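Local coordinates for protein FACT complex subunit SPT16 (Ashbya gossypii, PDB 6A8M) that probably acts, with its partner POB3 in the FACT complex, as a histone chaperone that reorganizes nucleosomes during transcription, replication and repair, this chain being its N-terminal peptidase-like domain, at residues I51-W55 / S172-V176; Y184-S189 / R294-S300; Y46-T50 / A135-Y140. All blocks are in the same frame, centred on the assembly; numbering follows the deposited sequence.

The three contacts illustrate how chemistry follows position in a two-lobed, peptidase-like domain. Contacts 1 and 2 are buried, whereas contact 3 is only partly so. Contacts 1 and 3 share helix 48-57: contact 3 ties down its first turn by hydrogen bonds to the loop 135-140, and contact 1 packs the following turn through two tryptophans against helix 167-174. Contact 2 belongs to the M24 peptidase-like part, where helix 179-208, next in the chain after 167-174, meets a β-hairpin through an aromatic cluster and serine hydroxyls. Contacts 1 and 2, with centres about 14 Å apart, touch through Asn54 and Asn297, while Tyr46 packs on Arg294 and Cys299, bringing the lobes together.

Contact 1 of 3, residues I51-W55 / S172-V176; sequences ILHNW and SLWAV
Two helices meet here almost entirely through aromatic and aliphatic surface. Residues 51-55 form one regular α-helical turn, closed by the hydrogen bond from Trp55 N to Ile51 O (2.8 Å); residues 172-176 enter as helix and pass into a loop, Val176 being extended (phi/psi -76/130°). The backbones stay apart, the closest CA atoms, those of Trp55 and Trp174, being 7.9 Å from each other, and 295 Å² is buried. Along the second segment, Leu173 (chi1 t, chi2 p) comes first, its CD2 lying 3.5 Å from Trp55 CZ3; its side chain also touches Ala18 and Leu19 of helix 9-22. Trp174 follows in chi1 m, chi2 -28°, which swings the indole across the gap although its CA-CB bond points sideways. Its edge meets the face of Trp55 (chi1 t, chi2 61°) in a T-shaped pair: the five-membered rings have centroids 4.3 Å apart and planes at 66°, with Trp174 CD1 3.3 Å from Trp55 CD2. Ile51 CG2 sits over a face of the Trp174 six-membered ring, 3.5 Å from its centroid, in a CH-pi contact, and Leu52 CB lies 4.0 Å from Trp174 CZ2. At Val176 a water accepts from Trp55 NE1 (2.9 Å) and lies 3.0 Å from Val176 O. This is a buried edge-to-face tryptophan pair joining helices 48-57 and 167-174, beside helix 9-22 and next to the 371-372 loop of the peptidase-like part.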
ATOM      1  N   ILE A  51       5.053  -3.999  -7.658  1.00 13.27           N
ATOM      2  CA  ILE A  51       3.681  -4.328  -7.277  1.00 14.79           C
ATOM      3  C   ILE A  51       3.105  -5.347  -8.251  1.00 13.51           C
ATOM      4  O   ILE A  51       2.507  -6.347  -7.844  1.00 12.97           O
ATOM      5  CB  ILE A  51       2.825  -3.051  -7.210  1.00 14.02           C
ATOM      6  CG1 ILE A  51       3.328  -2.133  -6.101  1.00 15.68           C
ATOM      7  CG2 ILE A  51       1.358  -3.393  -6.963  1.00 12.62           C
ATOM      8  CD1 ILE A  51       2.707  -0.736  -6.166  1.00 18.11           C
ATOM      9  N   LEU A  52       3.305  -5.119  -9.557  1.00 12.26           N
ATOM     10  CA  LEU A  52       2.792  -6.042 -10.559  1.00 11.87           C
ATOM     11  C   LEU A  52       3.327  -7.453 -10.332  1.00 13.07           C
ATOM     12  O   LEU A  52       2.564  -8.432 -10.398  1.00 14.21           O
ATOM     13  CB  LEU A  52       3.149  -5.536 -11.960  1.00 11.77           C
ATOM     14  CG  LEU A  52       2.656  -6.436 -13.108  1.00 13.29           C
ATOM     15  CD1 LEU A  52       1.135  -6.401 -13.248  1.00 14.91           C
ATOM     16  CD2 LEU A  52       3.327  -5.932 -14.352  1.00 16.36           C
ATOM     17  N   HIS A  53       4.624  -7.582 -10.019  1.00 12.53           N
ATOM     18  CA  HIS A  53       5.174  -8.909  -9.727  1.00 12.78           C
ATOM     19  C   HIS A  53       4.502  -9.523  -8.514  1.00 13.52           C
ATOM     20  O   HIS A  53       4.128 -10.702  -8.530  1.00 15.35           O
ATOM     21  CB  HIS A  53       6.684  -8.849  -9.499  1.00 12.35           C
ATOM     22  CG  HIS A  53       7.465  -8.724 -10.760  1.00 12.38           C
ATOM     23  ND1 HIS A  53       8.698  -9.308 -10.928  1.00 14.18           N
ATOM     24  CD2 HIS A  53       7.192  -8.079 -11.918  1.00 15.12           C
ATOM     25  CE1 HIS A  53       9.152  -9.034 -12.141  1.00 16.57           C
ATOM     26  NE2 HIS A  53       8.261  -8.277 -12.756  1.00 13.99           N
ATOM     27  N   ASN A  54       4.332  -8.731  -7.455  1.00 15.11           N
ATOM     28  CA  ASN A  54       3.711  -9.253  -6.249  1.00 14.50           C
ATOM     29  C   ASN A  54       2.293  -9.694  -6.539  1.00 14.45           C
ATOM     30  O   ASN A  54       1.834 -10.722  -6.021  1.00 16.06           O
ATOM     31  CB  ASN A  54       3.742  -8.201  -5.149  1.00 12.81           C
ATOM     32  CG  ASN A  54       5.120  -8.018  -4.565  1.00 14.92           C
ATOM     33  OD1 ASN A  54       5.945  -8.928  -4.617  1.00 19.44           O
ATOM     34  ND2 ASN A  54       5.367  -6.852  -3.978  1.00 16.53           N
ATOM     35  N   TRP A  55       1.598  -8.943  -7.399  1.00 12.34           N
ATOM     36  CA  TRP A  55       0.221  -9.272  -7.770  1.00 13.59           C
ATOM     37  C   TRP A  55       0.158 -10.518  -8.649  1.00 14.06           C
ATOM     38  O   TRP A  55      -0.619 -11.443  -8.382  1.00 15.37           O
ATOM     39  CB  TRP A  55      -0.417  -8.075  -8.491  1.00 12.26           C
ATOM     40  CG  TRP A  55      -1.912  -8.180  -8.711  1.00 12.43           C
ATOM     41  CD1 TRP A  55      -2.889  -8.289  -7.742  1.00 10.87           C
ATOM     42  CD2 TRP A  55      -2.599  -8.165  -9.968  1.00 14.04           C
ATOM     43  NE1 TRP A  55      -4.127  -8.344  -8.333  1.00 11.95           N
ATOM     44  CE2 TRP A  55      -3.979  -8.251  -9.692  1.00 13.51           C
ATOM     45  CE3 TRP A  55      -2.181  -8.051 -11.299  1.00 15.89           C
ATOM     46  CZ2 TRP A  55      -4.945  -8.273 -10.699  1.00 15.68           C
ATOM     47  CZ3 TRP A  55      -3.135  -8.061 -12.299  1.00 17.72           C
ATOM     48  CH2 TRP A  55      -4.510  -8.182 -11.995  1.00 19.62           C
ATOM     49  N   SER A 172      -6.811   0.727 -11.120  1.00 15.72           N
ATOM     50  CA  SER A 172      -8.168   0.201 -11.258  1.00 17.74           C
ATOM     51  C   SER A 172      -8.174  -1.322 -11.321  1.00 18.28           C
ATOM     52  O   SER A 172      -9.062  -1.972 -10.763  1.00 19.56           O
ATOM     53  CB  SER A 172      -8.826   0.778 -12.509  1.00 20.32           C
ATOM     54  OG  SER A 172      -8.801   2.190 -12.463  1.00 24.17           O
ATOM     55  N   LEU A 173      -7.200  -1.909 -12.016  1.00 16.97           N
ATOM     56  CA  LEU A 173      -7.158  -3.360 -12.150  1.00 18.31           C
ATOM     57  C   LEU A 173      -6.900  -4.039 -10.807  1.00 20.49           C
ATOM     58  O   LEU A 173      -7.471  -5.101 -10.529  1.00 24.24           O
ATOM     59  CB  LEU A 173      -6.084  -3.737 -13.163  1.00 20.26           C
ATOM     60  CG  LEU A 173      -5.750  -5.200 -13.401  1.00 24.47           C
ATOM     61  CD1 LEU A 173      -6.778  -5.819 -14.322  1.00 24.49           C
ATOM     62  CD2 LEU A 173      -4.354  -5.274 -13.999  1.00 26.19           C
ATOM     63  N   TRP A 174      -6.051  -3.438  -9.964  1.00 19.07           N
ATOM     64  CA  TRP A 174      -5.614  -4.004  -8.679  1.00 20.05           C
ATOM     65  C   TRP A 174      -6.585  -3.753  -7.541  1.00 20.07           C
ATOM     66  O   TRP A 174      -6.424  -4.348  -6.469  1.00 21.07           O
ATOM     67  CB  TRP A 174      -4.262  -3.396  -8.233  1.00 21.29           C
ATOM     68  CG  TRP A 174      -3.132  -3.788  -9.042  1.00 20.71           C
ATOM     69  CD1 TRP A 174      -2.989  -4.946  -9.746  1.00 24.89           C
ATOM     70  CD2 TRP A 174      -1.959  -3.025  -9.275  1.00 19.86           C
ATOM     71  NE1 TRP A 174      -1.777  -4.945 -10.409  1.00 21.29           N
ATOM     72  CE2 TRP A 174      -1.134  -3.774 -10.142  1.00 19.80           C
ATOM     73  CE3 TRP A 174      -1.525  -1.778  -8.846  1.00 18.26           C
ATOM     74  CZ2 TRP A 174       0.109  -3.316 -10.571  1.00 16.86           C
ATOM     75  CZ3 TRP A 174      -0.290  -1.333  -9.258  1.00 18.91           C
ATOM     76  CH2 TRP A 174       0.511  -2.102 -10.125  1.00 17.91           C
ATOM     77  N   ALA A 175      -7.556  -2.858  -7.725  1.00 16.31           N
ATOM     78  CA  ALA A 175      -8.275  -2.287  -6.589  1.00 16.63           C
ATOM     79  C   ALA A 175      -9.012  -3.359  -5.786  1.00 16.56           C
ATOM     80  O   ALA A 175      -8.891  -3.432  -4.557  1.00 15.79           O
ATOM     81  CB  ALA A 175      -9.265  -1.233  -7.096  1.00 18.22           C
ATOM     82  N   VAL A 176      -9.803  -4.174  -6.460  1.00 15.53           N
ATOM     83  CA  VAL A 176     -10.680  -5.116  -5.778  1.00 16.23           C
ATOM     84  C   VAL A 176      -9.844  -6.283  -5.266  1.00 19.75           C
ATOM     85  O   VAL A 176      -9.055  -6.874  -6.013  1.00 21.77           O
ATOM     86  CB  VAL A 176     -11.798  -5.592  -6.713  1.00 18.43           C
ATOM     87  CG1 VAL A 176     -12.492  -6.826  -6.134  1.00 20.05           C
ATOM     88  CG2 VAL A 176     -12.797  -4.452  -6.979  1.00 21.11           C
TER
HETATM   89  O   HOH W   1      -6.736  -8.539  -7.017  1.00 19.04           O

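Contact 2 of 3, residues Y184-S189 / R294-S300; sequences YLQVSS and RYKNYCS
Residues 184-189 are continuous α-helix, with Ser188 N bonded to Tyr184 O and Ser189 N to Leu185 O (both 2.9 Å), and they pack on a β-hairpin, 294-300, with a two-residue loop (Lys296-Asn297). Its type I' turn, Tyr295 to Tyr298, places Lys296 and Asn297 at positive phi (44/44° and 78/0°) and is closed by Tyr295 N to Tyr298 O and Tyr298 N to Tyr295 O, 3.0 Å each. The hairpin joins strands 285-295 and 298-308 of the M24 peptidase-like fold. CA atoms approach to 4.8 Å at Ser188 and Tyr295, 5.1 Å at Ser189 and Ser300, and 5.6 Å at Leu185 and Tyr298; the contact buries 553 Å². Tyr184 (chi1 m), Tyr295 (chi1 t) and Tyr298 (chi1 m) gather into an aromatic cluster whose rings meet obliquely, Tyr184 having its centroid 6.0 Å from that of Tyr295 and 5.8 Å from that of Tyr298. Aliphatic groups fill in around them: Val187 CG1 sits over a face of the Tyr295 ring, 3.7 Å from its centroid, and Leu185 CD2 is 3.8 Å from Tyr298 CB. Lys296 lays its CD over the Tyr184 ring, 3.9 Å from the centroid, and its NZ donates to Tyr184 OH (3.2 Å); Glu247 takes both the ammonium, in a salt bridge, and the phenol. At the other end the chemistry turns polar. Ser189 OG turns back to Leu185 O (2.9 Å), while Ser188 OG, in chi1 t, is hydrogen-bonded to Ser300 OG (chi1 p) at 2.7 Å and lies 3.0 Å from Tyr298 O.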
ATOM      1  N   TYR A 184      -5.023 -11.812   3.722  1.00 12.96           N
ATOM      2  CA  TYR A 184      -3.712 -11.245   4.038  1.00 14.36           C
ATOM      3  C   TYR A 184      -3.844  -9.856   4.646  1.00 13.47           C
ATOM      4  O   TYR A 184      -3.069  -9.488   5.539  1.00 13.70           O
ATOM      5  CB  TYR A 184      -2.824 -11.202   2.799  1.00 14.64           C
ATOM      6  CG  TYR A 184      -2.529 -12.567   2.211  1.00 13.97           C
ATOM      7  CD1 TYR A 184      -2.382 -13.700   3.026  1.00 17.07           C
ATOM      8  CD2 TYR A 184      -2.373 -12.713   0.838  1.00 14.79           C
ATOM      9  CE1 TYR A 184      -2.121 -14.942   2.468  1.00 18.07           C
ATOM     10  CE2 TYR A 184      -2.085 -13.947   0.272  1.00 17.29           C
ATOM     11  CZ  TYR A 184      -1.962 -15.055   1.091  1.00 20.63           C
ATOM     12  OH  TYR A 184      -1.695 -16.279   0.514  1.00 23.70           O
ATOM     13  N   LEU A 185      -4.800  -9.054   4.155  1.00 10.94           N
ATOM     14  CA  LEU A 185      -5.027  -7.734   4.736  1.00 11.07           C
ATOM     15  C   LEU A 185      -5.515  -7.828   6.180  1.00 14.12           C
ATOM     16  O   LEU A 185      -5.178  -6.965   7.004  1.00 14.72           O
ATOM     17  CB  LEU A 185      -6.040  -6.941   3.891  1.00 12.30           C
ATOM     18  CG  LEU A 185      -5.456  -6.471   2.564  1.00 11.32           C
ATOM     19  CD1 LEU A 185      -6.607  -6.144   1.609  1.00 11.12           C
ATOM     20  CD2 LEU A 185      -4.616  -5.242   2.751  1.00 13.14           C
ATOM     21  N   GLN A 186      -6.305  -8.853   6.516  1.00 13.01           N
ATOM     22  CA  GLN A 186      -6.709  -8.994   7.914  1.00 15.67           C
ATOM     23  C   GLN A 186      -5.533  -9.421   8.787  1.00 15.20           C
ATOM     24  O   GLN A 186      -5.399  -8.962   9.927  1.00 16.19           O
ATOM     25  CB  GLN A 186      -7.883  -9.976   8.046  1.00 18.56           C
ATOM     26  CG  GLN A 186      -8.333 -10.178   9.498  1.00 23.27           C
ATOM     27  CD  GLN A 186      -8.953  -8.937  10.132  1.00 24.07           C
ATOM     28  OE1 GLN A 186     -10.185  -8.774  10.129  1.00 26.13           O
ATOM     29  NE2 GLN A 186      -8.106  -8.083  10.738  1.00 19.43           N
ATOM     30  N   VAL A 187      -4.674 -10.311   8.280  1.00 14.69           N
ATOM     31  CA  VAL A 187      -3.491 -10.698   9.045  1.00 14.29           C
ATOM     32  C   VAL A 187      -2.625  -9.476   9.287  1.00 15.38           C
ATOM     33  O   VAL A 187      -2.224  -9.189  10.419  1.00 15.35           O
ATOM     34  CB  VAL A 187      -2.697 -11.796   8.314  1.00 13.93           C
ATOM     35  CG1 VAL A 187      -1.390 -12.086   9.052  1.00 15.53           C
ATOM     36  CG2 VAL A 187      -3.513 -13.096   8.207  1.00 14.95           C
ATOM     37  N   SER A 188      -2.345  -8.735   8.214  1.00 11.91           N
ATOM     38  CA  SER A 188      -1.536  -7.524   8.315  1.00 10.84           C
ATOM     39  C   SER A 188      -2.119  -6.556   9.336  1.00 11.35           C
ATOM     40  O   SER A 188      -1.390  -5.994  10.171  1.00 14.25           O
ATOM     41  CB  SER A 188      -1.463  -6.856   6.947  1.00 12.29           C
ATOM     42  OG  SER A 188      -0.718  -5.659   7.042  1.00 12.56           O
ATOM     43  N   SER A 189      -3.434  -6.322   9.258  1.00 12.11           N
ATOM     44  CA  SER A 189      -4.088  -5.375  10.153  1.00 12.39           C
ATOM     45  C   SER A 189      -3.987  -5.822  11.603  1.00 14.27           C
ATOM     46  O   SER A 189      -3.768  -4.994  12.504  1.00 15.53           O
ATOM     47  CB  SER A 189      -5.563  -5.191   9.765  1.00 12.66           C
ATOM     48  OG  SER A 189      -5.684  -4.539   8.497  1.00 10.98           O
ATOM     49  N   ARG A 294       3.028  -4.960   6.710  1.00 12.63           N
ATOM     50  CA  ARG A 294       2.747  -5.726   5.506  1.00 13.68           C
ATOM     51  C   ARG A 294       2.765  -7.204   5.863  1.00 12.82           C
ATOM     52  O   ARG A 294       3.648  -7.666   6.595  1.00 13.22           O
ATOM     53  CB  ARG A 294       3.773  -5.471   4.370  1.00 16.83           C
ATOM     54  CG  ARG A 294       3.905  -4.021   3.900  1.00 21.77           C
ATOM     55  CD  ARG A 294       4.689  -3.946   2.561  1.00 28.41           C
ATOM     56  NE  ARG A 294       5.936  -4.709   2.615  1.00 37.18           N
ATOM     57  CZ  ARG A 294       7.157  -4.185   2.739  1.00 44.19           C
ATOM     58  NH1 ARG A 294       7.332  -2.870   2.807  1.00 46.26           N
ATOM     59  NH2 ARG A 294       8.215  -4.989   2.779  1.00 47.29           N
ATOM     60  N   TYR A 295       1.780  -7.944   5.372  1.00 12.91           N
ATOM     61  CA  TYR A 295       1.842  -9.399   5.429  1.00 12.14           C
ATOM     62  C   TYR A 295       1.674  -9.946   4.029  1.00 13.76           C
ATOM     63  O   TYR A 295       0.656  -9.685   3.375  1.00 15.74           O
ATOM     64  CB  TYR A 295       0.781  -9.998   6.343  1.00 14.55           C
ATOM     65  CG  TYR A 295       0.967 -11.470   6.419  1.00 14.07           C
ATOM     66  CD1 TYR A 295       2.091 -12.011   7.037  1.00 14.83           C
ATOM     67  CD2 TYR A 295       0.052 -12.334   5.859  1.00 16.20           C
ATOM     68  CE1 TYR A 295       2.274 -13.387   7.093  1.00 18.26           C
ATOM     69  CE2 TYR A 295       0.221 -13.707   5.921  1.00 18.92           C
ATOM     70  CZ  TYR A 295       1.342 -14.226   6.529  1.00 19.89           C
ATOM     71  OH  TYR A 295       1.520 -15.595   6.599  1.00 20.66           O
ATOM     72  N   LYS A 296       2.647 -10.741   3.592  1.00 12.13           N
ATOM     73  CA  LYS A 296       2.723 -11.205   2.201  1.00 13.86           C
ATOM     74  C   LYS A 296       2.436 -10.059   1.235  1.00 14.21           C
ATOM     75  O   LYS A 296       1.698 -10.209   0.255  1.00 15.62           O
ATOM     76  CB  LYS A 296       1.785 -12.378   1.964  1.00 17.66           C
ATOM     77  CG  LYS A 296       2.252 -13.620   2.707  1.00 21.78           C
ATOM     78  CD  LYS A 296       1.396 -14.849   2.375  1.00 27.74           C
ATOM     79  CE  LYS A 296       1.831 -15.513   1.076  1.00 33.32           C
ATOM     80  NZ  LYS A 296       1.377 -16.951   1.031  1.00 36.80           N
ATOM     81  N   ASN A 297       3.042  -8.912   1.532  1.00 12.10           N
ATOM     82  CA  ASN A 297       3.091  -7.667   0.760  1.00 13.00           C
ATOM     83  C   ASN A 297       1.804  -6.847   0.870  1.00 12.40           C
ATOM     84  O   ASN A 297       1.761  -5.748   0.291  1.00 14.50           O
ATOM     85  CB  ASN A 297       3.422  -7.894  -0.725  1.00 14.58           C
ATOM     86  CG  ASN A 297       4.708  -8.710  -0.918  1.00 17.59           C
ATOM     87  OD1 ASN A 297       4.716  -9.749  -1.582  1.00 21.38           O
ATOM     88  ND2 ASN A 297       5.779  -8.249  -0.310  1.00 17.31           N
ATOM     89  N   TYR A 298       0.786  -7.297   1.613  1.00 12.47           N
ATOM     90  CA  TYR A 298      -0.461  -6.538   1.748  1.00 11.41           C
ATOM     91  C   TYR A 298      -0.366  -5.579   2.935  1.00 13.42           C
ATOM     92  O   TYR A 298      -0.188  -6.015   4.070  1.00 11.80           O
ATOM     93  CB  TYR A 298      -1.658  -7.504   1.860  1.00 10.80           C
ATOM     94  CG  TYR A 298      -1.898  -8.070   0.497  1.00 12.89           C
ATOM     95  CD1 TYR A 298      -1.232  -9.234   0.077  1.00 14.26           C
ATOM     96  CD2 TYR A 298      -2.715  -7.417  -0.406  1.00 11.32           C
ATOM     97  CE1 TYR A 298      -1.393  -9.697  -1.228  1.00 13.98           C
ATOM     98  CE2 TYR A 298      -2.911  -7.914  -1.697  1.00 11.30           C
ATOM     99  CZ  TYR A 298      -2.231  -9.029  -2.093  1.00 13.04           C
ATOM    100  OH  TYR A 298      -2.388  -9.453  -3.389  1.00 15.73           O
ATOM    101  N   CYS A 299      -0.498  -4.272   2.654  1.00 13.10           N
ATOM    102  CA  CYS A 299      -0.348  -3.207   3.642  1.00 13.53           C
ATOM    103  C   CYS A 299      -1.611  -2.970   4.460  1.00 12.04           C
ATOM    104  O   CYS A 299      -2.735  -3.057   3.955  1.00 11.83           O
ATOM    105  CB  CYS A 299       0.008  -1.893   2.965  1.00 13.37           C
ATOM    106  SG  CYS A 299       1.552  -1.946   2.042  1.00 13.22           S
ATOM    107  N   SER A 300      -1.398  -2.591   5.721  1.00  9.75           N
ATOM    108  CA  SER A 300      -2.426  -2.071   6.616  1.00 10.25           C
ATOM    109  C   SER A 300      -1.855  -0.847   7.328  1.00 11.22           C
ATOM    110  O   SER A 300      -0.653  -0.548   7.253  1.00 11.43           O
ATOM    111  CB  SER A 300      -2.901  -3.122   7.635  1.00 11.24           C
ATOM    112  OG  SER A 300      -1.811  -3.565   8.434  1.00 14.15           O
TER

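Contact 3 of 3, residues Y46-T50 / A135-Y140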
ATOM      1  N   TYR A  46       7.340  -0.062  -3.455  1.00 19.81           N
ATOM      2  CA  TYR A  46       6.022   0.201  -4.022  1.00 18.19           C
ATOM      3  C   TYR A  46       6.089   0.706  -5.459  1.00 16.38           C
ATOM      4  O   TYR A  46       5.144   1.366  -5.917  1.00 22.44           O
ATOM      5  CB  TYR A  46       5.249   1.197  -3.147  1.00 17.71           C
ATOM      6  CG  TYR A  46       5.129   0.713  -1.704  1.00 18.03           C
ATOM      7  CD1 TYR A  46       4.532  -0.502  -1.412  1.00 18.08           C
ATOM      8  CD2 TYR A  46       5.656   1.453  -0.656  1.00 21.43           C
ATOM      9  CE1 TYR A  46       4.439  -0.972  -0.093  1.00 18.63           C
ATOM     10  CE2 TYR A  46       5.556   1.002   0.653  1.00 18.36           C
ATOM     11  CZ  TYR A  46       4.960  -0.196   0.926  1.00 17.41           C
ATOM     12  OH  TYR A  46       4.882  -0.618   2.229  1.00 17.48           O
ATOM     13  N   GLN A  47       7.170   0.417  -6.182  1.00 15.79           N
ATOM     14  CA  GLN A  47       7.200   0.738  -7.608  1.00 15.68           C
ATOM     15  C   GLN A  47       6.196  -0.142  -8.353  1.00 16.75           C
ATOM     16  O   GLN A  47       5.901  -1.273  -7.951  1.00 15.71           O
ATOM     17  CB  GLN A  47       8.604   0.558  -8.188  1.00 16.37           C
ATOM     18  CG  GLN A  47       9.648   1.511  -7.559  1.00 17.93           C
ATOM     19  CD  GLN A  47      10.891   1.683  -8.397  1.00 19.30           C
ATOM     20  OE1 GLN A  47      11.020   2.671  -9.114  1.00 19.66           O
ATOM     21  NE2 GLN A  47      11.817   0.726  -8.310  1.00 20.16           N
ATOM     22  N   LYS A  48       5.647   0.399  -9.443  1.00 16.58           N
ATOM     23  CA  LYS A  48       4.532  -0.285 -10.085  1.00 15.51           C
ATOM     24  C   LYS A  48       4.938  -1.658 -10.587  1.00 12.69           C
ATOM     25  O   LYS A  48       4.145  -2.607 -10.538  1.00 13.00           O
ATOM     26  CB  LYS A  48       3.978   0.560 -11.229  1.00 17.41           C
ATOM     27  CG  LYS A  48       3.492   1.915 -10.775  1.00 22.28           C
ATOM     28  CD  LYS A  48       2.347   1.806  -9.796  1.00 24.16           C
ATOM     29  CE  LYS A  48       2.038   3.197  -9.180  1.00 27.25           C
ATOM     30  NZ  LYS A  48       1.847   4.263 -10.211  1.00 31.54           N
ATOM     31  N   THR A  49       6.167  -1.788 -11.081  1.00 13.33           N
ATOM     32  CA  THR A  49       6.577  -3.078 -11.625  1.00 14.17           C
ATOM     33  C   THR A  49       6.735  -4.107 -10.522  1.00 13.96           C
ATOM     34  O   THR A  49       6.339  -5.271 -10.688  1.00 13.89           O
ATOM     35  CB  THR A  49       7.872  -2.927 -12.419  1.00 15.56           C
ATOM     36  OG1 THR A  49       7.649  -1.983 -13.471  1.00 16.40           O
ATOM     37  CG2 THR A  49       8.265  -4.247 -13.019  1.00 13.28           C
ATOM     38  N   THR A  50       7.274  -3.686  -9.376  1.00 13.51           N
ATOM     39  CA  THR A  50       7.354  -4.578  -8.222  1.00 11.93           C
ATOM     40  C   THR A  50       5.974  -4.966  -7.730  1.00 14.17           C
ATOM     41  O   THR A  50       5.727  -6.133  -7.409  1.00 13.46           O
ATOM     42  CB  THR A  50       8.154  -3.912  -7.100  1.00 11.35           C
ATOM     43  OG1 THR A  50       9.479  -3.651  -7.559  1.00 14.36           O
ATOM     44  CG2 THR A  50       8.191  -4.813  -5.835  1.00 12.98           C
ATOM     45  N   ALA A 135       5.471   1.437 -17.126  1.00 16.03           N
ATOM     46  CA  ALA A 135       5.539   2.041 -15.792  1.00 16.87           C
ATOM     47  C   ALA A 135       6.592   3.144 -15.862  1.00 20.01           C
ATOM     48  O   ALA A 135       7.780   2.928 -15.603  1.00 19.37           O
ATOM     49  CB  ALA A 135       5.846   0.979 -14.736  1.00 16.57           C
ATOM     50  N   THR A 136       6.148   4.347 -16.250  1.00 18.88           N
ATOM     51  CA  THR A 136       7.093   5.359 -16.723  1.00 22.13           C
ATOM     52  C   THR A 136       7.924   5.952 -15.594  1.00 25.06           C
ATOM     53  O   THR A 136       9.023   6.458 -15.852  1.00 26.92           O
ATOM     54  CB  THR A 136       6.363   6.480 -17.488  1.00 21.83           C
ATOM     55  OG1 THR A 136       5.357   7.085 -16.661  1.00 22.01           O
ATOM     56  CG2 THR A 136       5.690   5.924 -18.740  1.00 23.78           C
ATOM     57  N   LYS A 137       7.454   5.861 -14.354  1.00 24.09           N
ATOM     58  CA  LYS A 137       8.157   6.475 -13.233  1.00 25.03           C
ATOM     59  C   LYS A 137       9.071   5.513 -12.489  1.00 25.03           C
ATOM     60  O   LYS A 137       9.800   5.953 -11.594  1.00 26.41           O
ATOM     61  CB  LYS A 137       7.153   7.081 -12.252  1.00 28.51           C
ATOM     62  CG  LYS A 137       6.142   7.991 -12.932  1.00 34.45           C
ATOM     63  CD  LYS A 137       6.833   9.083 -13.721  1.00 39.49           C
ATOM     64  CE  LYS A 137       5.835   9.870 -14.555  1.00 43.05           C
ATOM     65  NZ  LYS A 137       4.624  10.190 -13.758  1.00 44.14           N
ATOM     66  N   ASP A 138       9.067   4.227 -12.837  1.00 22.23           N
ATOM     67  CA  ASP A 138       9.882   3.261 -12.108  1.00 20.73           C
ATOM     68  C   ASP A 138      11.362   3.400 -12.445  1.00 21.48           C
ATOM     69  O   ASP A 138      11.748   3.786 -13.553  1.00 23.19           O
ATOM     70  CB  ASP A 138       9.447   1.834 -12.424  1.00 19.62           C
ATOM     71  CG  ASP A 138       8.103   1.469 -11.820  1.00 20.45           C
ATOM     72  OD1 ASP A 138       7.402   2.339 -11.258  1.00 19.95           O
ATOM     73  OD2 ASP A 138       7.751   0.279 -11.914  1.00 18.18           O
ATOM     74  N   SER A 139      12.203   3.035 -11.486  1.00 22.35           N
ATOM     75  CA  SER A 139      13.644   3.098 -11.695  1.00 23.15           C
ATOM     76  C   SER A 139      14.295   1.894 -11.038  1.00 21.72           C
ATOM     77  O   SER A 139      14.034   1.615  -9.862  1.00 23.18           O
ATOM     78  CB  SER A 139      14.230   4.396 -11.127  1.00 29.84           C
ATOM     79  OG  SER A 139      15.648   4.386 -11.204  1.00 32.91           O
ATOM     80  N   TYR A 140      15.119   1.178 -11.804  1.00 19.19           N
ATOM     81  CA  TYR A 140      15.899   0.055 -11.303  1.00 20.16           C
ATOM     82  C   TYR A 140      17.327   0.141 -11.832  1.00 23.11           C
ATOM     83  O   TYR A 140      17.600   0.784 -12.850  1.00 24.48           O
ATOM     84  CB  TYR A 140      15.284  -1.300 -11.699  1.00 18.72           C
ATOM     85  CG  TYR A 140      13.876  -1.537 -11.191  1.00 17.60           C
ATOM     86  CD1 TYR A 140      12.762  -1.163 -11.943  1.00 18.59           C
ATOM     87  CD2 TYR A 140      13.658  -2.151  -9.959  1.00 19.55           C
ATOM     88  CE1 TYR A 140      11.463  -1.376 -11.484  1.00 16.82           C
ATOM     89  CE2 TYR A 140      12.362  -2.384  -9.489  1.00 18.43           C
ATOM     90  CZ  TYR A 140      11.272  -1.997 -10.257  1.00 18.12           C
ATOM     91  OH  TYR A 140      10.012  -2.229  -9.782  1.00 16.56           O
TER
HETATM   92  O   HOH W   2      10.074   4.983  -8.496  1.00 39.17           O
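This is a polar contact between a helix start and a loop, partly buried in the N-terminal lobe, where the loop 135-140 leaving strand 131-134 meets the first turn of helix 48-57. Asp138, at the end of a type I turn begun by Ala135, accepts from the amides of Lys48 and Thr49: its OD1 takes Lys48 N (3.2 Å), and its OD2 both Thr49 N and Thr49 OG1 (2.7 Å each). Gln47 occupies the N-cap position, yet it is a carboxylate from elsewhere in the same chain that accepts from these N-terminal amides of the helix. The Gln47 carboxamide instead makes a two-point pairing with the Ser139 backbone, OE1 accepting from Ser139 N (2.7 Å) and NE2 donating to Ser139 O (2.8 Å); a water bridges Gln47 OE1 (2.6 Å) and Lys137 O (3.3 Å). Gln47 NE2 also lies over a face of the Tyr140 ring, 3.4 Å from CE2. Tyr140 OH donates to Thr50 OG1 at 2.7 Å, and that threonine hydroxyl is bonded in turn to Glu60.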